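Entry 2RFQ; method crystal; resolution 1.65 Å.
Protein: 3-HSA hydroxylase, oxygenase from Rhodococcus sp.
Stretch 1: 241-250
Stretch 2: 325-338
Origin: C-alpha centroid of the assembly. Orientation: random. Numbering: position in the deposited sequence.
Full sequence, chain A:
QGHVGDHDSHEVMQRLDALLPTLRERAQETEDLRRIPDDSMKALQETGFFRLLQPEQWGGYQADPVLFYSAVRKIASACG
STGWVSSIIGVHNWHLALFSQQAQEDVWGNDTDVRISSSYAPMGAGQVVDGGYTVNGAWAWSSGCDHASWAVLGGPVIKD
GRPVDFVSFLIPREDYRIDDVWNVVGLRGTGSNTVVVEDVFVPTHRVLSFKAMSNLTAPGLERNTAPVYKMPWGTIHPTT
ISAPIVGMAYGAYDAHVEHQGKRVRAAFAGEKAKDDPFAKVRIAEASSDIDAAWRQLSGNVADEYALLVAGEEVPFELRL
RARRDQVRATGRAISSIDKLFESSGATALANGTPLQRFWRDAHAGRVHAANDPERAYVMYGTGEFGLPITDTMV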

# COMPACT_ATOMS: atom_id res chain seq x y z
N ILE A 241 19.69 -4.75 -14.90
CA ILE A 241 18.90 -3.55 -14.76
C ILE A 241 18.39 -3.36 -13.32
O ILE A 241 18.33 -2.23 -12.82
CB ILE A 241 17.71 -3.59 -15.79
CG1 ILE A 241 18.26 -3.65 -17.21
CG2 ILE A 241 16.65 -2.50 -15.51
CD1 ILE A 241 19.30 -2.53 -17.54
N SER A 242 18.02 -4.44 -12.65
CA SER A 242 17.53 -4.31 -11.27
C SER A 242 18.67 -4.15 -10.26
O SER A 242 18.54 -3.41 -9.28
CB SER A 242 16.65 -5.50 -10.85
OG SER A 242 15.47 -5.54 -11.65
N ALA A 243 19.78 -4.88 -10.47
CA ALA A 243 20.88 -4.86 -9.47
C ALA A 243 21.37 -3.45 -9.11
O ALA A 243 21.54 -3.15 -7.92
CB ALA A 243 22.04 -5.76 -9.92
N PRO A 244 21.59 -2.56 -10.11
CA PRO A 244 22.03 -1.20 -9.74
C PRO A 244 20.96 -0.43 -8.98
O PRO A 244 21.28 0.34 -8.11
CB PRO A 244 22.39 -0.55 -11.09
CG PRO A 244 21.70 -1.37 -12.14
CD PRO A 244 21.49 -2.75 -11.58
N ILE A 245 19.68 -0.67 -9.27
CA ILE A 245 18.62 0.02 -8.54
C ILE A 245 18.58 -0.45 -7.09
O ILE A 245 18.46 0.36 -6.17
CB ILE A 245 17.28 -0.10 -9.25
CG1 ILE A 245 17.39 0.52 -10.65
CG2 ILE A 245 16.19 0.58 -8.43
CD1 ILE A 245 16.15 0.25 -11.57
N VAL A 246 18.69 -1.77 -6.89
CA VAL A 246 18.87 -2.31 -5.54
C VAL A 246 20.09 -1.65 -4.84
O VAL A 246 19.99 -1.20 -3.70
CB VAL A 246 18.96 -3.85 -5.55
CG1 VAL A 246 19.26 -4.38 -4.13
CG2 VAL A 246 17.63 -4.42 -6.07
N GLY A 247 21.22 -1.58 -5.53
CA GLY A 247 22.42 -0.91 -4.98
C GLY A 247 22.16 0.55 -4.60
O GLY A 247 22.61 1.01 -3.55
N MSE A 248 21.43 1.27 -5.46
CA MSE A 248 21.03 2.65 -5.16
C MSE A 248 20.25 2.71 -3.83
O MSE A 248 20.46 3.63 -3.03
CB MSE A 248 20.21 3.25 -6.31
CG MSE A 248 21.07 3.53 -7.53
SE MSE A 248 19.82 4.10 -8.95
CE MSE A 248 20.62 3.12 -10.49
N ALA A 249 19.43 1.69 -3.58
CA ALA A 249 18.62 1.65 -2.36
C ALA A 249 19.53 1.44 -1.14
O ALA A 249 19.33 2.08 -0.09
CB ALA A 249 17.52 0.57 -2.48
N TYR A 250 20.53 0.57 -1.27
CA TYR A 250 21.51 0.40 -0.18
C TYR A 250 22.20 1.72 0.13
O TYR A 250 22.36 2.11 1.32
CB TYR A 250 22.56 -0.67 -0.52
CG TYR A 250 22.11 -2.09 -0.24
CD1 TYR A 250 21.44 -2.82 -1.20
CD2 TYR A 250 22.31 -2.67 1.01
CE1 TYR A 250 21.04 -4.15 -0.97
CE2 TYR A 250 21.90 -3.99 1.28
CZ TYR A 250 21.25 -4.71 0.26
OH TYR A 250 20.83 -6.01 0.49
N ASP A 325 10.47 -12.02 -9.47
CA ASP A 325 11.15 -11.42 -8.33
C ASP A 325 12.05 -10.26 -8.73
O ASP A 325 12.34 -9.39 -7.92
CB ASP A 325 11.97 -12.49 -7.60
CG ASP A 325 11.08 -13.56 -6.92
OD1 ASP A 325 9.88 -13.29 -6.66
OD2 ASP A 325 11.62 -14.65 -6.66
N GLN A 326 12.52 -10.29 -9.98
CA GLN A 326 13.43 -9.27 -10.48
C GLN A 326 12.71 -7.92 -10.68
O GLN A 326 13.15 -6.88 -10.17
CB GLN A 326 14.14 -9.74 -11.76
CG GLN A 326 14.83 -8.59 -12.51
CD GLN A 326 13.96 -8.07 -13.62
OE1 GLN A 326 13.30 -8.85 -14.31
NE2 GLN A 326 13.95 -6.74 -13.80
N VAL A 327 11.58 -7.94 -11.39
CA VAL A 327 10.80 -6.70 -11.46
C VAL A 327 10.37 -6.25 -10.05
O VAL A 327 10.39 -5.06 -9.72
CB VAL A 327 9.59 -6.78 -12.43
CG1 VAL A 327 10.06 -7.17 -13.85
CG2 VAL A 327 8.52 -7.75 -11.91
N ARG A 328 10.03 -7.22 -9.20
CA ARG A 328 9.60 -6.86 -7.85
C ARG A 328 10.74 -6.25 -7.02
O ARG A 328 10.49 -5.36 -6.22
CB ARG A 328 8.98 -8.04 -7.11
CG ARG A 328 8.01 -7.57 -5.99
CD ARG A 328 6.94 -8.66 -5.72
NE ARG A 328 5.92 -8.31 -4.72
CZ ARG A 328 4.90 -7.48 -4.95
NH1 ARG A 328 4.75 -6.88 -6.14
NH2 ARG A 328 4.01 -7.23 -3.99
N ALA A 329 11.97 -6.73 -7.23
CA ALA A 329 13.13 -6.22 -6.50
C ALA A 329 13.32 -4.73 -6.83
O ALA A 329 13.56 -3.91 -5.93
CB ALA A 329 14.37 -6.99 -6.89
N THR A 330 13.18 -4.38 -8.11
CA THR A 330 13.21 -2.96 -8.50
C THR A 330 12.13 -2.18 -7.74
O THR A 330 12.39 -1.14 -7.16
CB THR A 330 13.02 -2.82 -10.02
OG1 THR A 330 14.21 -3.32 -10.64
CG2 THR A 330 12.76 -1.34 -10.42
N GLY A 331 10.92 -2.73 -7.73
CA GLY A 331 9.80 -2.10 -7.01
C GLY A 331 10.07 -1.93 -5.52
O GLY A 331 9.80 -0.86 -4.97
N ARG A 332 10.60 -2.97 -4.87
CA ARG A 332 10.92 -2.90 -3.44
C ARG A 332 11.99 -1.83 -3.17
O ARG A 332 11.93 -1.09 -2.19
CB ARG A 332 11.43 -4.25 -2.93
CG ARG A 332 10.39 -5.39 -2.96
CD ARG A 332 10.94 -6.60 -2.20
NE ARG A 332 10.44 -7.86 -2.76
CZ ARG A 332 9.28 -8.44 -2.43
NH1 ARG A 332 8.94 -9.60 -3.00
NH2 ARG A 332 8.45 -7.86 -1.58
N ALA A 333 13.00 -1.79 -4.04
CA ALA A 333 14.09 -0.82 -3.90
C ALA A 333 13.55 0.61 -3.99
O ALA A 333 13.87 1.46 -3.15
CB ALA A 333 15.17 -1.08 -4.93
N ILE A 334 12.72 0.87 -4.99
CA ILE A 334 12.16 2.23 -5.18
C ILE A 334 11.21 2.58 -4.03
O ILE A 334 11.27 3.70 -3.50
CB ILE A 334 11.48 2.35 -6.54
CG1 ILE A 334 12.55 2.20 -7.63
CG2 ILE A 334 10.80 3.70 -6.67
CD1 ILE A 334 12.01 1.94 -9.02
N SER A 335 10.33 1.66 -3.64
CA SER A 335 9.43 1.92 -2.50
C SER A 335 10.21 2.28 -1.24
O SER A 335 9.83 3.18 -0.49
CB SER A 335 8.55 0.70 -2.27
OG SER A 335 7.69 0.87 -1.15
N SER A 336 11.33 1.58 -1.03
CA SER A 336 12.17 1.81 0.14
C SER A 336 12.85 3.17 0.08
O SER A 336 12.88 3.90 1.08
CB SER A 336 13.17 0.67 0.25
OG SER A 336 12.44 -0.55 0.43
N ILE A 337 13.39 3.53 -1.09
CA ILE A 337 14.02 4.86 -1.24
C ILE A 337 12.95 5.93 -1.00
O ILE A 337 13.19 6.95 -0.30
CB ILE A 337 14.65 5.04 -2.64
CG1 ILE A 337 15.84 4.08 -2.76
CG2 ILE A 337 15.13 6.50 -2.82
CD1 ILE A 337 16.29 3.89 -4.18
N ASP A 338 11.76 5.71 -1.56
CA ASP A 338 10.66 6.66 -1.37
C ASP A 338 10.36 6.88 0.11
O ASP A 338 10.19 8.05 0.55
CB ASP A 338 9.40 6.18 -2.11
CG ASP A 338 9.50 6.38 -3.62
OD1 ASP A 338 10.52 6.93 -4.08
OD2 ASP A 338 8.57 6.00 -4.34

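Two helices of the hydroxylase, far apart in sequence, run side by side in nearly the same direction, with 23° between their N-to-C axes and a closest approach of 8.6 Å. The spacing is fairly close, and alanines (Ala333, Ala249) occupy the middle of the apolar part, beside the larger Ile245 and Val246. The register is set by two close backbone pairs: Ser242 CA lies 5.3 Å from Thr330 CA, and Val246 CA lies 5.3 Å from Ala333 CA. Along the first helix the contact falls on Ser242, Ile245, Val246 and Ala249, the three-and-four spacing that keeps one face turned to a neighbour; Ala329, Thr330, Ala333 and Ile337 answer it from the second.

The N-terminal end of the contact is polar. Ser242 points its CA-to-CB bond toward the second helix, and its m rotamer brings OG to 2.7 Å from Thr330 OG1, a short hydrogen bond in which either hydroxyl could be the donor. Thr330, also m, leaves its own helix sideways; from there OG1 reaches the serine, while Thr330 CG2 lies 3.9 Å from Ile245 CD1. One threonine thus gives its hydroxyl to the polar cluster and its methyl to the apolar layer. Gln326 also starts sideways, but its end comes nearer: with chi1 t and chi2 at -96°, between the usual wells, NE2 donates to Ser242 OG across 2.9 Å at a favourable angle of 159°. The same amide makes further hydrogen bonds elsewhere in the structure. For a buried serine, the rule is that its hydroxyl has partners already placed around it.

Beyond this cluster the contact turns apolar, centred on Ala333. Its CA-to-CB bond points toward the first helix, and the methyl meets three residues there: Ala333 CB lies 4.0 Å from Ile245 CG2, 4.3 Å from Val246 CG2 and 3.8 Å from Ala249 CB. The alanine methyl even approaches backbone, with Ala333 CB 3.9 Å from Val246 CA, so the small residue lets the helices come close. Ile245 uses the mt rotamer, common for isoleucine in helices; its CD1 extends to Thr330, while Ile245 CG2 also reaches Ile334 CG1 at 4.1 Å. Val246 leaves sideways in the t rotamer, and its CG2 touches Ala329 CB at 4.2 Å.

Farther along, Ala249 meets a larger partner. Ile337 has its CA-to-CB bond toward the first helix and, with chi1 m and chi2 t, places CG1 3.9 Å from Ala249 CB and CD1 3.7 Å from Ala249 CA. Large against small is the pattern here, with the isoleucine tip resting on the backbone of the first helix. Met248, a selenomethionine, starts sideways and its end leads away, though its carbonyl carbon, Met248 C, still lies 4.1 Å from Ile337 CD1.

Pro244 lacks an amide hydrogen and kinks the first helix, yet it takes no part in the contact. Ser336 has its CA-to-CB bond toward the first helix without touching it; its m rotamer instead turns Ser336 OG back to Arg332 O, 2.7 Å away, satisfying the hydroxyl within its own helix.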